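Local coordinates for binding domain (Hc) of Paraclostridial Mosquitocidal Protein 1 (Paraclostridium bifermentans, PDB 6HOX) that forms the receptor-binding part of a botulinum-like neurotoxin that specifically targets Anopheles mosquitoes, and probably directs the toxin to host nerve cells, at residues V337-Y342 with M360-G365; K371-Q376 with Y382-I387. All coordinates share one frame; numbering follows the deposited sequence.

How the contacts relate
Both contacts lie in the C-terminal receptor-binding subdomain, a beta-trefoil, with their centres about 19 Å apart. They follow one another along the chain: contact 1 (337-342 with 360-365) closes before contact 2 (371-376 with 382-387) opens, and strand 361-363 is followed by strand 369-373. Strand 333-339 links the two, reaching contact 1 at its end and pairing antiparallel with strand 369-373 of contact 2. The two also touch through side chains, M360 CE packing on I387 CD1 at 3.8 Å. Contact 1 joins its segments through side chains alone, whereas contact 2 is a backbone-paired hairpin, and both belong to one continuous patch of the trefoil.

Contact 1: V337-Y342 with M360-G365; sequences VKFENY and MVLNEG
F339 O accepts a 3.1 Å hydrogen bond from Y342 N, closing a beta turn over E340 and N341 that presents both aromatic rings to L362. The turn follows strand 333-339 of the C-terminal beta-trefoil and leads back into strand 345-348, which pairs with both 333-339 and 361-363. F339 and L362 nevertheless meet directly through their side chains, their CA atoms 7.8 Å apart.

The forked end of L362 does the touching. Its CD2 methyl sits almost on the normal of the F339 ring, 3.4 Å from the ring centroid, a close CH-pi contact over one face. The second branch, CD1, reaches the near rim of the same face at F339 CD2 (3.6 Å) and also meets Y342 CE2 (3.6 Å), arriving obliquely to the tyrosine ring. The fork thus spans both aromatics. With chi1 at -51°, CG of L362 stands opposite its own carbonyl carbon and the two methyls reach toward the turn.

Y342 is held at its far end as well: its hydroxyl is hydrogen-bonded to S277 OG, and its ring meets Y286 edge-to-face. L345 and P288 also pack on L362, and L347 and V317 on F339, and both L362 and F339 are buried. K338, whose CB is directed away from 360-365, forms a salt bridge through NZ with E340 OE2 at 3.4 Å. Beyond L362, N363 folds its amide along the chain, where ND2 donates to G365 O at 3.3 Å, in the carbonyl plane on a lone pair.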
loop_
_atom_site.group_PDB
_atom_site.type_symbol
_atom_site.label_atom_id
_atom_site.label_comp_id
_atom_site.label_asym_id
_atom_site.label_seq_id
_atom_site.Cartn_x
_atom_site.Cartn_y
_atom_site.Cartn_z
ATOM N N VAL A 337 -17.109 -2.709 -15.669
ATOM C CA VAL A 337 -15.974 -3.609 -15.581
ATOM C C VAL A 337 -16.004 -4.521 -16.809
ATOM O O VAL A 337 -16.871 -5.409 -16.916
ATOM C CB VAL A 337 -16.007 -4.406 -14.268
ATOM C CG1 VAL A 337 -14.809 -5.324 -14.143
ATOM C CG2 VAL A 337 -16.122 -3.478 -13.061
ATOM N N LYS A 338 -15.054 -4.271 -17.713
ATOM C CA LYS A 338 -14.925 -4.927 -18.995
ATOM C C LYS A 338 -13.926 -6.080 -18.866
ATOM O O LYS A 338 -12.794 -5.911 -18.368
ATOM C CB LYS A 338 -14.454 -3.911 -20.035
ATOM C CG LYS A 338 -14.151 -4.444 -21.428
ATOM C CD LYS A 338 -13.572 -3.342 -22.302
ATOM C CE LYS A 338 -12.712 -3.838 -23.444
ATOM N NZ LYS A 338 -11.802 -2.771 -23.934
ATOM N N PHE A 339 -14.354 -7.245 -19.348
ATOM C CA PHE A 339 -13.546 -8.431 -19.332
ATOM C C PHE A 339 -12.750 -8.518 -20.641
ATOM O O PHE A 339 -13.302 -8.837 -21.687
ATOM C CB PHE A 339 -14.451 -9.633 -19.083
ATOM C CG PHE A 339 -14.836 -9.792 -17.640
ATOM C CD1 PHE A 339 -15.530 -8.791 -16.972
ATOM C CD2 PHE A 339 -14.499 -10.942 -16.946
ATOM C CE1 PHE A 339 -15.873 -8.938 -15.634
ATOM C CE2 PHE A 339 -14.838 -11.083 -15.607
ATOM C CZ PHE A 339 -15.522 -10.081 -14.957
ATOM N N GLU A 340 -11.443 -8.266 -20.534
ATOM C CA GLU A 340 -10.495 -8.135 -21.631
ATOM C C GLU A 340 -10.363 -9.436 -22.445
ATOM O O GLU A 340 -10.111 -9.380 -23.654
ATOM C CB GLU A 340 -9.124 -7.738 -21.074
ATOM C CG GLU A 340 -9.083 -6.333 -20.484
ATOM C CD GLU A 340 -9.312 -5.213 -21.495
ATOM O OE1 GLU A 340 -8.408 -4.979 -22.331
ATOM O OE2 GLU A 340 -10.396 -4.576 -21.448
ATOM N N ASN A 341 -10.491 -10.593 -21.789
ATOM C CA ASN A 341 -10.406 -11.902 -22.462
ATOM C C ASN A 341 -11.492 -12.019 -23.546
ATOM O O ASN A 341 -11.316 -12.723 -24.520
ATOM C CB ASN A 341 -10.547 -13.084 -21.494
ATOM C CG ASN A 341 -9.350 -13.308 -20.591
ATOM O OD1 ASN A 341 -8.344 -12.608 -20.674
ATOM N ND2 ASN A 341 -9.456 -14.289 -19.712
ATOM N N TYR A 342 -12.621 -11.335 -23.350
ATOM C CA TYR A 342 -13.783 -11.426 -24.226
ATOM C C TYR A 342 -13.883 -10.234 -25.181
ATOM O O TYR A 342 -14.615 -10.291 -26.165
ATOM C CB TYR A 342 -15.058 -11.503 -23.392
ATOM C CG TYR A 342 -15.225 -12.790 -22.628
ATOM C CD1 TYR A 342 -15.802 -13.893 -23.233
ATOM C CD2 TYR A 342 -14.814 -12.915 -21.308
ATOM C CE1 TYR A 342 -15.982 -15.082 -22.546
ATOM C CE2 TYR A 342 -14.977 -14.100 -20.606
ATOM C CZ TYR A 342 -15.564 -15.187 -21.232
ATOM O OH TYR A 342 -15.759 -16.364 -20.585
ATOM N N MET A 360 -24.387 -12.429 -11.175
ATOM C CA MET A 360 -23.869 -11.599 -12.238
ATOM C C MET A 360 -23.449 -12.505 -13.393
ATOM O O MET A 360 -23.042 -13.630 -13.154
ATOM C CB MET A 360 -22.664 -10.770 -11.783
ATOM C CG MET A 360 -22.913 -9.953 -10.526
ATOM S SD MET A 360 -24.220 -8.701 -10.679
ATOM C CE MET A 360 -23.445 -7.506 -11.760
ATOM N N VAL A 361 -23.522 -11.961 -14.612
ATOM C CA VAL A 361 -23.098 -12.591 -15.822
ATOM C C VAL A 361 -22.179 -11.613 -16.558
ATOM O O VAL A 361 -22.031 -10.467 -16.129
ATOM C CB VAL A 361 -24.316 -12.991 -16.692
ATOM C CG1 VAL A 361 -25.200 -14.005 -15.979
ATOM C CG2 VAL A 361 -25.134 -11.775 -17.111
ATOM N N LEU A 362 -21.546 -12.094 -17.636
ATOM C CA LEU A 362 -20.796 -11.278 -18.565
ATOM C C LEU A 362 -21.618 -11.149 -19.848
ATOM O O LEU A 362 -21.943 -12.145 -20.466
ATOM C CB LEU A 362 -19.438 -11.924 -18.863
ATOM C CG LEU A 362 -18.616 -12.312 -17.643
ATOM C CD1 LEU A 362 -17.308 -12.949 -18.070
ATOM C CD2 LEU A 362 -18.360 -11.107 -16.740
ATOM N N ASN A 363 -21.936 -9.911 -20.228
ATOM C CA ASN A 363 -22.873 -9.654 -21.291
ATOM C C ASN A 363 -22.421 -8.405 -22.036
ATOM O O ASN A 363 -21.859 -7.514 -21.427
ATOM C CB ASN A 363 -24.289 -9.471 -20.742
ATOM C CG ASN A 363 -25.377 -9.878 -21.713
ATOM O OD1 ASN A 363 -25.578 -11.057 -21.957
ATOM N ND2 ASN A 363 -26.116 -8.914 -22.226
ATOM N N GLU A 364 -22.676 -8.374 -23.348
ATOM C CA GLU A 364 -22.468 -7.203 -24.172
ATOM C C GLU A 364 -23.501 -6.136 -23.791
ATOM O O GLU A 364 -23.214 -4.954 -23.819
ATOM C CB GLU A 364 -22.593 -7.567 -25.651
ATOM C CG GLU A 364 -22.301 -6.396 -26.565
ATOM C CD GLU A 364 -21.779 -6.762 -27.944
ATOM O OE1 GLU A 364 -22.474 -7.523 -28.656
ATOM O OE2 GLU A 364 -20.678 -6.287 -28.300
ATOM N N GLY A 365 -24.699 -6.595 -23.426
ATOM C CA GLY A 365 -25.825 -5.746 -23.056
ATOM C C GLY A 365 -25.765 -5.280 -21.605
ATOM O O GLY A 365 -26.042 -6.057 -20.672
#

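Contact 2: K371-Q376 with Y382-I387; sequences KLIQLQ and YCQIRI
The side-chain amides of Q374 and Q384 meet with their planes 68° apart. Q384 NE2 donates to Q374 OE1 at 3.2 Å; the acceptor lies in the amide plane of Q384, but the donor stands 37° above the carbonyl plane of Q374, off the lone pairs. One lone pair of that oxygen is taken by Q376 N (2.9 Å), so two donors grip it from different directions. The other end of the Q384 amide turns to the backbone, OE1 accepting from L375 N at 2.7 Å. A bend at chi2 (82°) folds the Q384 chain so that its amide can serve both partners, and NE2 has a further acceptor in N434 OD1. Q374 NE2 makes a weak bond to Y382 O.

These glutamines fasten the loop end of a beta hairpin of the trefoil, built from strands 369-373 and 384-388. In the strands, K371 with R386 and I373 with Q384 are antiparallel hydrogen-bonded pairs, each joined by two backbone bonds, and L372 with I385 is the non-hydrogen-bonded pair between them. L372 and I385 lie side by side pointing the same way, L372 CG 4.1 Å from I385 CG1, with C383 SG beside the leucine.

On the opposite face of the hairpin I373 crosses R386 at a slant, I373 CD1 touching R386 CB at 4.0 Å, and its CG1 packs on Q384 CB. Farther along the loop, Q376 CG approaches the edge of the Y382 ring near its plane, 4.2 Å from Y382 OH, while Q376 NE2 is hydrogen-bonded to Y422 OH.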
loop_
_atom_site.group_PDB
_atom_site.type_symbol
_atom_site.label_atom_id
_atom_site.label_comp_id
_atom_site.label_asym_id
_atom_site.label_seq_id
_atom_site.Cartn_x
_atom_site.Cartn_y
_atom_site.Cartn_z
ATOM N N LYS A 371 -21.536 1.354 -9.767
ATOM C CA LYS A 371 -20.891 2.485 -9.155
ATOM C C LYS A 371 -19.782 1.962 -8.235
ATOM O O LYS A 371 -20.016 1.078 -7.422
ATOM C CB LYS A 371 -21.936 3.304 -8.395
ATOM C CG LYS A 371 -21.506 4.714 -8.028
ATOM C CD LYS A 371 -22.590 5.499 -7.329
ATOM C CE LYS A 371 -23.597 6.072 -8.306
ATOM N NZ LYS A 371 -23.883 7.494 -8.003
ATOM N N LEU A 372 -18.568 2.491 -8.402
ATOM C CA LEU A 372 -17.482 2.190 -7.498
ATOM C C LEU A 372 -17.513 3.223 -6.367
ATOM O O LEU A 372 -17.437 4.438 -6.602
ATOM C CB LEU A 372 -16.147 2.184 -8.254
ATOM C CG LEU A 372 -15.798 0.865 -8.955
ATOM C CD1 LEU A 372 -16.766 0.563 -10.079
ATOM C CD2 LEU A 372 -14.376 0.871 -9.502
ATOM N N ILE A 373 -17.634 2.715 -5.143
ATOM C CA ILE A 373 -17.855 3.534 -3.957
ATOM C C ILE A 373 -16.839 3.153 -2.877
ATOM O O ILE A 373 -16.178 2.115 -2.930
ATOM C CB ILE A 373 -19.295 3.381 -3.420
ATOM C CG1 ILE A 373 -19.540 1.961 -2.913
ATOM C CG2 ILE A 373 -20.301 3.814 -4.480
ATOM C CD1 ILE A 373 -20.937 1.693 -2.434
ATOM N N GLN A 374 -16.751 4.024 -1.884
ATOM C CA GLN A 374 -15.961 3.793 -0.713
ATOM C C GLN A 374 -16.832 4.122 0.488
ATOM O O GLN A 374 -17.045 5.276 0.776
ATOM C CB GLN A 374 -14.678 4.623 -0.733
ATOM C CG GLN A 374 -13.809 4.401 0.495
ATOM C CD GLN A 374 -13.494 2.946 0.688
ATOM O OE1 GLN A 374 -14.192 2.236 1.418
ATOM N NE2 GLN A 374 -12.456 2.482 0.008
ATOM N N LEU A 375 -17.330 3.080 1.153
ATOM C CA LEU A 375 -18.206 3.220 2.307
ATOM C C LEU A 375 -17.402 3.261 3.610
ATOM O O LEU A 375 -17.966 3.516 4.659
ATOM C CB LEU A 375 -19.196 2.050 2.328
ATOM C CG LEU A 375 -20.223 2.026 1.195
ATOM C CD1 LEU A 375 -21.064 0.763 1.268
ATOM C CD2 LEU A 375 -21.124 3.251 1.243
ATOM N N GLN A 376 -16.106 2.951 3.531
ATOM C CA GLN A 376 -15.164 3.078 4.643
ATOM C C GLN A 376 -14.429 4.417 4.453
ATOM O O GLN A 376 -14.985 5.336 3.902
ATOM C CB GLN A 376 -14.269 1.833 4.677
ATOM C CG GLN A 376 -15.030 0.523 4.871
ATOM C CD GLN A 376 -15.775 0.484 6.184
ATOM O OE1 GLN A 376 -15.226 0.806 7.237
ATOM N NE2 GLN A 376 -17.043 0.096 6.137
ATOM N N TYR A 382 -9.044 -0.924 -1.009
ATOM C CA TYR A 382 -10.108 -1.670 -1.667
ATOM C C TYR A 382 -11.290 -0.722 -1.868
ATOM O O TYR A 382 -11.294 0.386 -1.329
ATOM C CB TYR A 382 -10.506 -2.877 -0.821
ATOM C CG TYR A 382 -10.790 -2.564 0.628
ATOM C CD1 TYR A 382 -12.008 -2.035 1.034
ATOM C CD2 TYR A 382 -9.829 -2.786 1.604
ATOM C CE1 TYR A 382 -12.263 -1.743 2.369
ATOM C CE2 TYR A 382 -10.073 -2.512 2.942
ATOM C CZ TYR A 382 -11.286 -1.980 3.327
ATOM O OH TYR A 382 -11.508 -1.708 4.651
ATOM N N CYS A 383 -12.283 -1.152 -2.654
ATOM C CA CYS A 383 -13.532 -0.424 -2.750
ATOM C C CYS A 383 -14.709 -1.397 -2.665
ATOM O O CYS A 383 -14.525 -2.601 -2.612
ATOM C CB CYS A 383 -13.575 0.382 -4.043
ATOM S SG CYS A 383 -13.689 -0.643 -5.525
ATOM N N GLN A 384 -15.918 -0.846 -2.685
ATOM C CA GLN A 384 -17.118 -1.637 -2.859
ATOM C C GLN A 384 -17.740 -1.247 -4.201
ATOM O O GLN A 384 -17.393 -0.211 -4.781
ATOM C CB GLN A 384 -18.077 -1.446 -1.690
ATOM C CG GLN A 384 -17.429 -1.670 -0.331
ATOM C CD GLN A 384 -16.682 -0.441 0.121
ATOM O OE1 GLN A 384 -17.139 0.680 -0.095
ATOM N NE2 GLN A 384 -15.532 -0.639 0.757
ATOM N N ILE A 385 -18.642 -2.100 -4.694
ATOM C CA ILE A 385 -19.260 -1.896 -5.983
ATOM C C ILE A 385 -20.770 -2.042 -5.820
ATOM O O ILE A 385 -21.248 -3.096 -5.404
ATOM C CB ILE A 385 -18.690 -2.853 -7.049
ATOM C CG1 ILE A 385 -17.184 -2.642 -7.244
ATOM C CG2 ILE A 385 -19.460 -2.705 -8.357
ATOM C CD1 ILE A 385 -16.564 -3.530 -8.304
ATOM N N ARG A 386 -21.481 -0.947 -6.119
ATOM C CA ARG A 386 -22.907 -0.859 -5.955
ATOM C C ARG A 386 -23.569 -1.103 -7.311
ATOM O O ARG A 386 -23.245 -0.426 -8.298
ATOM C CB ARG A 386 -23.321 0.497 -5.379
ATOM C CG ARG A 386 -24.812 0.607 -5.081
ATOM C CD ARG A 386 -25.165 1.692 -4.085
ATOM N NE ARG A 386 -26.608 1.845 -3.881
ATOM C CZ ARG A 386 -27.167 2.738 -3.049
ATOM N NH1 ARG A 386 -26.403 3.558 -2.338
ATOM N NH2 ARG A 386 -28.490 2.799 -2.923
ATOM N N ILE A 387 -24.501 -2.065 -7.307
ATOM C CA ILE A 387 -25.318 -2.452 -8.445
ATOM C C ILE A 387 -26.659 -1.718 -8.319
ATOM O O ILE A 387 -27.340 -1.854 -7.293
ATOM C CB ILE A 387 -25.558 -3.981 -8.468
ATOM C CG1 ILE A 387 -24.273 -4.808 -8.339
ATOM C CG2 ILE A 387 -26.380 -4.376 -9.685
ATOM C CD1 ILE A 387 -23.262 -4.539 -9.410
#